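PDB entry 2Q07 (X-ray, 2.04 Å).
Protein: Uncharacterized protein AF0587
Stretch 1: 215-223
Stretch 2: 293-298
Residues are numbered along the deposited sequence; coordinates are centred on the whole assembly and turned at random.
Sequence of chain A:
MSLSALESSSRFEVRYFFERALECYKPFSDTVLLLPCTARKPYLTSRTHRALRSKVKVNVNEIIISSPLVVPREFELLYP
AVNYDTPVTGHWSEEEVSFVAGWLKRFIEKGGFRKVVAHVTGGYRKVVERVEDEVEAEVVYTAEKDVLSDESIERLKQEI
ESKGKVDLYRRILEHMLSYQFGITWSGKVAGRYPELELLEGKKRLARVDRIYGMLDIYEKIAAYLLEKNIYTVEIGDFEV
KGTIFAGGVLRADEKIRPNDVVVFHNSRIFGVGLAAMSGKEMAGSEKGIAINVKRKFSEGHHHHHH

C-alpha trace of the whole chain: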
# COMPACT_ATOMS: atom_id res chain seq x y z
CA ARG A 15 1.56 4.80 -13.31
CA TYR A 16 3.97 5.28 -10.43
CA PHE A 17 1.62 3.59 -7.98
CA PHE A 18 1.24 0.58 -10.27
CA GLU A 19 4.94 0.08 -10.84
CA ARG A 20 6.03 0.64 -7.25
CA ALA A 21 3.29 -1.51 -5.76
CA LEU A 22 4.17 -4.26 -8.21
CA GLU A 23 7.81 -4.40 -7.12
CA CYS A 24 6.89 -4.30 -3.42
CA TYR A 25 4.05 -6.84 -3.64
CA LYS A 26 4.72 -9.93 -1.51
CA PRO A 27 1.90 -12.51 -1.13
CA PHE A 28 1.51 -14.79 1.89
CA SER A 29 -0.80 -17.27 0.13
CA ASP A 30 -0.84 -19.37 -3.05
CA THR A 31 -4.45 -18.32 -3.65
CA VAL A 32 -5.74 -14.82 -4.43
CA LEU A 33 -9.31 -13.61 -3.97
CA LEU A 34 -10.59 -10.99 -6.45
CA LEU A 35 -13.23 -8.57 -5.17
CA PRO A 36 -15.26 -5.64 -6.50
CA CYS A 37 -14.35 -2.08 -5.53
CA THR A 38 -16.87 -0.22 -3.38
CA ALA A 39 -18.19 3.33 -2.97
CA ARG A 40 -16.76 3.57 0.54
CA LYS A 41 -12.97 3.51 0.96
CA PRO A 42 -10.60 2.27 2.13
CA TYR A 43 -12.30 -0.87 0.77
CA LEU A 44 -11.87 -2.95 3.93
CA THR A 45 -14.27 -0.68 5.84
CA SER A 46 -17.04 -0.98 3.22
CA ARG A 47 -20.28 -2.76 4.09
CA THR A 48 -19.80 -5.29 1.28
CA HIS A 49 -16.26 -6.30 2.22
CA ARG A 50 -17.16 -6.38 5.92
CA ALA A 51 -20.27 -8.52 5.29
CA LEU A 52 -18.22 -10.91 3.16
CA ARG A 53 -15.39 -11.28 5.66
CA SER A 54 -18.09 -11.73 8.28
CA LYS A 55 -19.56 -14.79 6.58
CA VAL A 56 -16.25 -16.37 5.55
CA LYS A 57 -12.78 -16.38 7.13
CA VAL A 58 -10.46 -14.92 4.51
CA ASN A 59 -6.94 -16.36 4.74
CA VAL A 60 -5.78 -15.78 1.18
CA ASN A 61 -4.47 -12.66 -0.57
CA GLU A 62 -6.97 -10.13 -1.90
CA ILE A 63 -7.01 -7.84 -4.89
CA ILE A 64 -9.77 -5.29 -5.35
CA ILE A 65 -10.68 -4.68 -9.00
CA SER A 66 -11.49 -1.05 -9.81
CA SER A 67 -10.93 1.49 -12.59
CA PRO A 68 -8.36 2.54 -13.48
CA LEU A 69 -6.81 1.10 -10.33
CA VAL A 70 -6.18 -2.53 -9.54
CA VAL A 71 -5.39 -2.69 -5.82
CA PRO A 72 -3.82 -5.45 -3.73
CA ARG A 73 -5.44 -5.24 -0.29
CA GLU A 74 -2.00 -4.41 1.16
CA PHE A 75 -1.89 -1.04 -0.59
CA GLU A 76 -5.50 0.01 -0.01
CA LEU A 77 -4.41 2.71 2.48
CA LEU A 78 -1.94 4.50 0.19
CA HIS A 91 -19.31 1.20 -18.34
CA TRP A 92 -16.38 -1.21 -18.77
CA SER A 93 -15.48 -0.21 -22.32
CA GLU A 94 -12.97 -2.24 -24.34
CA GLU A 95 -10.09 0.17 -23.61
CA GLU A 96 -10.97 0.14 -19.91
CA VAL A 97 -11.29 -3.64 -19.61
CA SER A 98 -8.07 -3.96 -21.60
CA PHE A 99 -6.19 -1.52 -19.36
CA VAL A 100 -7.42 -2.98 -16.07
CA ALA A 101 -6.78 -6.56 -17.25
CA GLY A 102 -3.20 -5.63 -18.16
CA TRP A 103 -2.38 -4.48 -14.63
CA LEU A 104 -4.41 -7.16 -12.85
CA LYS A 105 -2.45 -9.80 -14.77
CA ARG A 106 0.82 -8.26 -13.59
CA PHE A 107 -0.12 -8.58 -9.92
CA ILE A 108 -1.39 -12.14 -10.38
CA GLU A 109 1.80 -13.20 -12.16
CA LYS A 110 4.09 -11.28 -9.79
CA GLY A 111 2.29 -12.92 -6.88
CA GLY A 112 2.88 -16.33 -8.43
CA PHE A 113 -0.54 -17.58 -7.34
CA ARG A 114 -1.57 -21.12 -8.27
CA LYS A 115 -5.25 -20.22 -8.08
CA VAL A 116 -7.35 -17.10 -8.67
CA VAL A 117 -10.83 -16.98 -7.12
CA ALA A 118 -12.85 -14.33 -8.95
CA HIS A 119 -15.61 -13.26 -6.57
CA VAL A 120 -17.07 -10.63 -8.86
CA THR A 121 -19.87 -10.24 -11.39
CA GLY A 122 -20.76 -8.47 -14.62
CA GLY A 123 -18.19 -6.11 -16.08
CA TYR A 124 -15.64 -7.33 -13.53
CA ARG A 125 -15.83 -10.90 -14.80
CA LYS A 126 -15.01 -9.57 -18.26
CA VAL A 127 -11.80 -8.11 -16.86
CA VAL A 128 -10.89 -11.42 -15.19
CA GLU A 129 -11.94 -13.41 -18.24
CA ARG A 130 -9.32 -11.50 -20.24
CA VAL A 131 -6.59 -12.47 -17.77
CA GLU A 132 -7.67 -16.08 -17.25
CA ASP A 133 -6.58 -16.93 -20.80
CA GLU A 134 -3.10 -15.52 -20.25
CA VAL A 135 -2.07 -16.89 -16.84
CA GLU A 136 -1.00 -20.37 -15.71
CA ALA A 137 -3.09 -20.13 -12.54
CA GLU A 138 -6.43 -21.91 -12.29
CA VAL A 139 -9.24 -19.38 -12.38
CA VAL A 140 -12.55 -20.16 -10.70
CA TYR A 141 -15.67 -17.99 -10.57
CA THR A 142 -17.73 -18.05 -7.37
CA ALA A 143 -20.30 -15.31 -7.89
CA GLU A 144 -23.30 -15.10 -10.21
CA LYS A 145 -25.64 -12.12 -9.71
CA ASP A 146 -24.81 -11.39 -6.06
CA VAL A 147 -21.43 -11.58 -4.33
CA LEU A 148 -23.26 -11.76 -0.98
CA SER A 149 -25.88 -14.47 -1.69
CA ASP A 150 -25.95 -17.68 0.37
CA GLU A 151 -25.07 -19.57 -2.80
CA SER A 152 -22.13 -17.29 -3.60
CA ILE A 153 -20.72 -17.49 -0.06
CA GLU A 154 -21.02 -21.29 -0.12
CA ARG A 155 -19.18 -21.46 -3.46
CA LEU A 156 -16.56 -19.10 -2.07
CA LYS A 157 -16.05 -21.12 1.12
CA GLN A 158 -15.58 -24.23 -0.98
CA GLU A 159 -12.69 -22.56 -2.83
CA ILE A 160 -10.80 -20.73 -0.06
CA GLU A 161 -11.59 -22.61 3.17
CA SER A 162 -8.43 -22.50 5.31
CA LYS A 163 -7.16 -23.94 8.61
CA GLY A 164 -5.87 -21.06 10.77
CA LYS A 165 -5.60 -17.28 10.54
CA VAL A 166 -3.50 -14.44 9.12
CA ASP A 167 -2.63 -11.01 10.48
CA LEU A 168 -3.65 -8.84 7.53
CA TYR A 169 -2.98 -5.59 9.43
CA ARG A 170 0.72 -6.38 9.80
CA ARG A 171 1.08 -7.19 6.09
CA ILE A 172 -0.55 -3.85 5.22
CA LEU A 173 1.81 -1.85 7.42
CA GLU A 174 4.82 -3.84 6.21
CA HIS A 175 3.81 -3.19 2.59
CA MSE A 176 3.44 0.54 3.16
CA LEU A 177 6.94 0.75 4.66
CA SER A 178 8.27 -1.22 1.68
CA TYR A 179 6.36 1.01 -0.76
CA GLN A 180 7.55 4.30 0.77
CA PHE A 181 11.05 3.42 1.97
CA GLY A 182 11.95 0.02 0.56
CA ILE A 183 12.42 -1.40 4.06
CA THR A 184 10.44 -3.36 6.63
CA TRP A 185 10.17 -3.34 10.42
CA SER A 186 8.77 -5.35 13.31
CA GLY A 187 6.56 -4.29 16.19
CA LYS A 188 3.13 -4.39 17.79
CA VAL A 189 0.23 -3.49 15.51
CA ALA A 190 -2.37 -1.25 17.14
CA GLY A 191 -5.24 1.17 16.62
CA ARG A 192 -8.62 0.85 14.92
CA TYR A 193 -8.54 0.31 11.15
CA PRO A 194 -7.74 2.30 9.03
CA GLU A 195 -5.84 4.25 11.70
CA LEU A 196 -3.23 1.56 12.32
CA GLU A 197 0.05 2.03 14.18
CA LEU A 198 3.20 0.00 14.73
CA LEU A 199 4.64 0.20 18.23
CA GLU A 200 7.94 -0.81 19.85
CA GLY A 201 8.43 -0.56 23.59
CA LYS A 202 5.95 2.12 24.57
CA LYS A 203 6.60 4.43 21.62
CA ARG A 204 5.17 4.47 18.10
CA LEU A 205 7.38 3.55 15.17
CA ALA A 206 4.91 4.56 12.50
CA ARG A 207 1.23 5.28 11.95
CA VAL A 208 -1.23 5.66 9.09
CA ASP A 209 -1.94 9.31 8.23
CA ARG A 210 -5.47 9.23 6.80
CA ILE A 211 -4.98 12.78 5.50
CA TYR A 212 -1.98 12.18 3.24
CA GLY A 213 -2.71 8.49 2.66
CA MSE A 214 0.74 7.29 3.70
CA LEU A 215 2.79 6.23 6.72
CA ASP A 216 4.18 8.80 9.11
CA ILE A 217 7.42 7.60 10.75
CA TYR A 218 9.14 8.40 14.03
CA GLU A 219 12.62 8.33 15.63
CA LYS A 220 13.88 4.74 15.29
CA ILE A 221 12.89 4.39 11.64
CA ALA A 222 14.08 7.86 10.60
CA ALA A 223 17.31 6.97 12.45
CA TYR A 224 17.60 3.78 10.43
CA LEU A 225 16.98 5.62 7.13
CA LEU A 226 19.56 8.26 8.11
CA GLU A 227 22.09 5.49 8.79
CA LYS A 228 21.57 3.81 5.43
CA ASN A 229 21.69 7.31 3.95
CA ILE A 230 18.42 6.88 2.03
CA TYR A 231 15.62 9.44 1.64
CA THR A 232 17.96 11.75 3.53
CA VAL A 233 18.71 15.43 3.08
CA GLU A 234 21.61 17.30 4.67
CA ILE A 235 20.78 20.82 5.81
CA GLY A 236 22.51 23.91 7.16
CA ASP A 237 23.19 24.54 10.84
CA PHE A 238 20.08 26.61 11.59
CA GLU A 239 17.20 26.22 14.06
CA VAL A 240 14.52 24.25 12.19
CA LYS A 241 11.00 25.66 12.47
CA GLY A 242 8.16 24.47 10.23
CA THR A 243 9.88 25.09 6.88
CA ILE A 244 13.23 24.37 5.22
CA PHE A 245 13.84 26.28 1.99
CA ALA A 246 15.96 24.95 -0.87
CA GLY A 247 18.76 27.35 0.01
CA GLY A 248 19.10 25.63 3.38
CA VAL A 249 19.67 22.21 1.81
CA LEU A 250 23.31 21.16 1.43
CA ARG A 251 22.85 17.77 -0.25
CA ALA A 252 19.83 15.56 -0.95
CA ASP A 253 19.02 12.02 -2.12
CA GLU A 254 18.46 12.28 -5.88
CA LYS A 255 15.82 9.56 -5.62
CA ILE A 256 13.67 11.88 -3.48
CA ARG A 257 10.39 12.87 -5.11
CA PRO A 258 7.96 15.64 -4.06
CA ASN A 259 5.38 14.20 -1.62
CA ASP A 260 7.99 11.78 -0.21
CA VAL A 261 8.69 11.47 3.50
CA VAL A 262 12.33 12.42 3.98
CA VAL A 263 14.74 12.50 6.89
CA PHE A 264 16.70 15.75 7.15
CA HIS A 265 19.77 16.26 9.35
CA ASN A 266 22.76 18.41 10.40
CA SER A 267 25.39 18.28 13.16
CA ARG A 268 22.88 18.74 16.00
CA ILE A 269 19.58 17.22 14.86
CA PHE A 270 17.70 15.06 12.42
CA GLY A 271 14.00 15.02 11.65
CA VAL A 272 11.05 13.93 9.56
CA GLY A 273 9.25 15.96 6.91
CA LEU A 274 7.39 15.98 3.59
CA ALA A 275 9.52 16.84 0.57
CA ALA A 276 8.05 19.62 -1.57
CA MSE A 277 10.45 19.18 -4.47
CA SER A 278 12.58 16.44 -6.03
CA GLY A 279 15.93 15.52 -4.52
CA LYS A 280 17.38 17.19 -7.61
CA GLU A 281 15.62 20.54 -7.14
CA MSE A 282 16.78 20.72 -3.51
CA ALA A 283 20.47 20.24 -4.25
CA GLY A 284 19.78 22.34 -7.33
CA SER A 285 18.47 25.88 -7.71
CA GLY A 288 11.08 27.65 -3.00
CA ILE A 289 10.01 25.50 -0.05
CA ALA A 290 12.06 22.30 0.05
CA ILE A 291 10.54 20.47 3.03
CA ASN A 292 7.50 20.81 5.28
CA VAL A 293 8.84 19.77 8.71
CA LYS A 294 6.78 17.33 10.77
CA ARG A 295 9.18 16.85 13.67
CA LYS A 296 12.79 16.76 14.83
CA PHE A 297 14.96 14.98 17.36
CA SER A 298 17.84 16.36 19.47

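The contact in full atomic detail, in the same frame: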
# COMPACT_ATOMS: atom_id res chain seq x y z
N LEU A 215 2.28 6.46 5.37
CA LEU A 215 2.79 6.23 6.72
C LEU A 215 3.61 7.40 7.22
O LEU A 215 4.41 7.96 6.48
CB LEU A 215 3.70 5.00 6.75
CG LEU A 215 3.13 3.59 6.86
CD1 LEU A 215 4.28 2.60 6.92
CD2 LEU A 215 2.26 3.47 8.09
N ASP A 216 3.39 7.76 8.48
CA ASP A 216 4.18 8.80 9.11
C ASP A 216 5.16 7.95 9.92
O ASP A 216 4.76 6.92 10.46
CB ASP A 216 3.32 9.66 10.05
CG ASP A 216 4.03 10.94 10.46
OD1 ASP A 216 5.25 11.04 10.22
OD2 ASP A 216 3.37 11.85 11.01
N ILE A 217 6.42 8.36 9.99
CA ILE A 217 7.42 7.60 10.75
C ILE A 217 8.02 8.41 11.88
O ILE A 217 8.02 9.64 11.84
CB ILE A 217 8.59 7.14 9.85
CG1 ILE A 217 9.25 8.36 9.21
CG2 ILE A 217 8.08 6.15 8.80
CD1 ILE A 217 10.53 8.05 8.43
N TYR A 218 8.54 7.72 12.89
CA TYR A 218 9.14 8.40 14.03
C TYR A 218 10.64 8.19 14.20
O TYR A 218 11.31 7.83 13.24
CB TYR A 218 8.34 8.05 15.29
CG TYR A 218 6.89 8.48 15.11
CD1 TYR A 218 5.95 7.61 14.55
CD2 TYR A 218 6.49 9.78 15.37
CE1 TYR A 218 4.66 8.03 14.25
CE2 TYR A 218 5.19 10.22 15.08
CZ TYR A 218 4.28 9.34 14.52
OH TYR A 218 3.02 9.76 14.21
N GLU A 219 11.17 8.41 15.40
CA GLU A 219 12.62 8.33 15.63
C GLU A 219 13.46 7.14 15.17
O GLU A 219 14.42 7.32 14.43
CB GLU A 219 12.94 8.60 17.10
CG GLU A 219 14.35 9.18 17.29
CD GLU A 219 14.80 9.25 18.74
OE1 GLU A 219 13.95 9.51 19.63
OE2 GLU A 219 16.01 9.08 18.99
N LYS A 220 13.12 5.94 15.63
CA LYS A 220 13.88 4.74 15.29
C LYS A 220 13.99 4.49 13.79
O LYS A 220 15.07 4.17 13.30
CB LYS A 220 13.27 3.51 15.97
CG LYS A 220 12.43 3.84 17.20
CD LYS A 220 11.19 4.62 16.79
CE LYS A 220 10.41 5.16 17.95
NZ LYS A 220 9.39 6.11 17.44
N ILE A 221 12.88 4.62 13.07
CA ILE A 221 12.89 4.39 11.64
C ILE A 221 13.68 5.46 10.90
O ILE A 221 14.52 5.14 10.08
CB ILE A 221 11.46 4.31 11.05
CG1 ILE A 221 10.73 3.11 11.65
CG2 ILE A 221 11.53 4.20 9.54
CD1 ILE A 221 9.40 2.79 11.02
N ALA A 222 13.38 6.73 11.20
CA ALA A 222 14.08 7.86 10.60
C ALA A 222 15.59 7.69 10.86
O ALA A 222 16.41 7.98 9.98
CB ALA A 222 13.59 9.18 11.23
N ALA A 223 15.92 7.21 12.05
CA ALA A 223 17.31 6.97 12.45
C ALA A 223 17.91 5.91 11.54
O ALA A 223 19.04 6.05 11.07
CB ALA A 223 17.37 6.51 13.91
N VAL A 293 8.41 20.51 7.52
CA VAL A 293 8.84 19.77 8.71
C VAL A 293 7.71 19.23 9.58
O VAL A 293 6.78 19.96 9.93
CB VAL A 293 9.76 20.66 9.59
CG1 VAL A 293 10.25 19.88 10.80
CG2 VAL A 293 10.91 21.16 8.77
N LYS A 294 7.78 17.95 9.91
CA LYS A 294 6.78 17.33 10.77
C LYS A 294 7.32 17.27 12.19
O LYS A 294 6.59 17.52 13.15
CB LYS A 294 6.43 15.92 10.28
CG LYS A 294 5.49 15.88 9.08
CD LYS A 294 4.77 14.53 8.97
CE LYS A 294 3.57 14.62 8.01
NZ LYS A 294 2.69 13.41 8.02
N ARG A 295 8.60 16.94 12.34
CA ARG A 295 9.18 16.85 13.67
C ARG A 295 10.70 16.71 13.61
O ARG A 295 11.27 16.47 12.54
CB ARG A 295 8.57 15.64 14.41
CG ARG A 295 9.02 14.28 13.87
CD ARG A 295 8.19 13.11 14.41
NE ARG A 295 6.97 12.89 13.63
CZ ARG A 295 5.84 13.56 13.79
NH1 ARG A 295 5.75 14.51 14.72
NH2 ARG A 295 4.80 13.30 13.00
N LYS A 296 11.34 16.87 14.75
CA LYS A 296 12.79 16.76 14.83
C LYS A 296 13.23 16.17 16.16
O LYS A 296 12.50 16.22 17.15
CB LYS A 296 13.44 18.12 14.60
CG LYS A 296 12.88 19.23 15.46
CD LYS A 296 13.61 20.54 15.19
CE LYS A 296 13.15 21.65 16.13
NZ LYS A 296 14.06 22.84 16.00
N PHE A 297 14.43 15.59 16.16
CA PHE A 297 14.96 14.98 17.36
C PHE A 297 16.34 15.57 17.71
O PHE A 297 17.17 15.81 16.83
CB PHE A 297 15.06 13.47 17.16
CG PHE A 297 13.92 12.88 16.37
CD1 PHE A 297 14.08 12.58 15.01
CD2 PHE A 297 12.67 12.69 16.95
CE1 PHE A 297 13.02 12.09 14.25
CE2 PHE A 297 11.59 12.19 16.19
CZ PHE A 297 11.77 11.89 14.84
N SER A 298 16.58 15.80 19.00
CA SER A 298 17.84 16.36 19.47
C SER A 298 18.89 15.29 19.69
O SER A 298 19.94 15.31 19.00
CB SER A 298 17.63 17.12 20.77
OG SER A 298 16.57 18.05 20.63

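Contact between residues 215-223 and 293-298 of AF0587, two segments of one chain. Stretch 1 ends a strand (215-217), turns at Tyr218 and enters a helix at Glu219; stretch 2 is strand through Phe297. The two strands run in roughly the same direction, their axes 27° apart, but approach no closer than 9.4 Å. That is too far for backbone pairing, so side chains bridge the gap, and together the stretches bury 325 Å². The backbones draw together along the contact: CA of Asp216 lies 9.1 Å from CA of Lys294, and CA of Glu219 only 7.3 Å from CA of Phe297.

Leu215 points away and takes no part. The buried Asp216 points toward stretch 2, and its carboxylate is the polar centre of the contact. Asp216 OD2 receives two salt bridges, from Arg295 NH2 at 2.8 Å and from Lys294 NZ at 3.4 Å, so two cations converge on one oxygen. Both hydrogen bonds are weak: the arginine bond is short but bent, with an N-H...O angle of 129°, and the lysine bond is long. Lys294 NZ is also hydrogen-bonded elsewhere in the structure. Ile217 turns its side chain away, offering only its carbonyl: Ile217 O sits near the guanidinium plane, 3.9 Å from Arg295 NE, too distant to count as a hydrogen bond.

Tyr218, at the N-cap position, has a CA-to-CB bond directed sideways, yet its ring reaches Arg295. Tyr218 CE2 lies over one face of the guanidinium, 3.5 Å from Arg295 NE, while Asp216 OD2 lies at the guanidinium edge. The arginine thus meets charge near its plane and aromatic carbon over its face. The approach of Arg295 NE is oblique to the tyrosine ring.

The helix start then rests against Phe297, which has the largest area covered in this contact. Glu219 CA lies over one face of the phenyl ring, and Glu219 CG stands 3.9 Å from the centroid of the Phe297 ring, 15° off its normal, a CH-pi contact. Here the glutamate contributes its aliphatic carbon rather than its charge. The backbone is close as well, with Glu219 N 3.6 Å from Phe297 CZ. Lys220 and Ile221 make no contact. One turn on from Tyr218, Ala222 again faces stretch 2, and its CB meets Phe297 CE1 at 4.2 Å in a small apolar contact. The turn is held by Ala222 N donating to Tyr218 O at 3.1 Å. Ala223 lies beyond the contact.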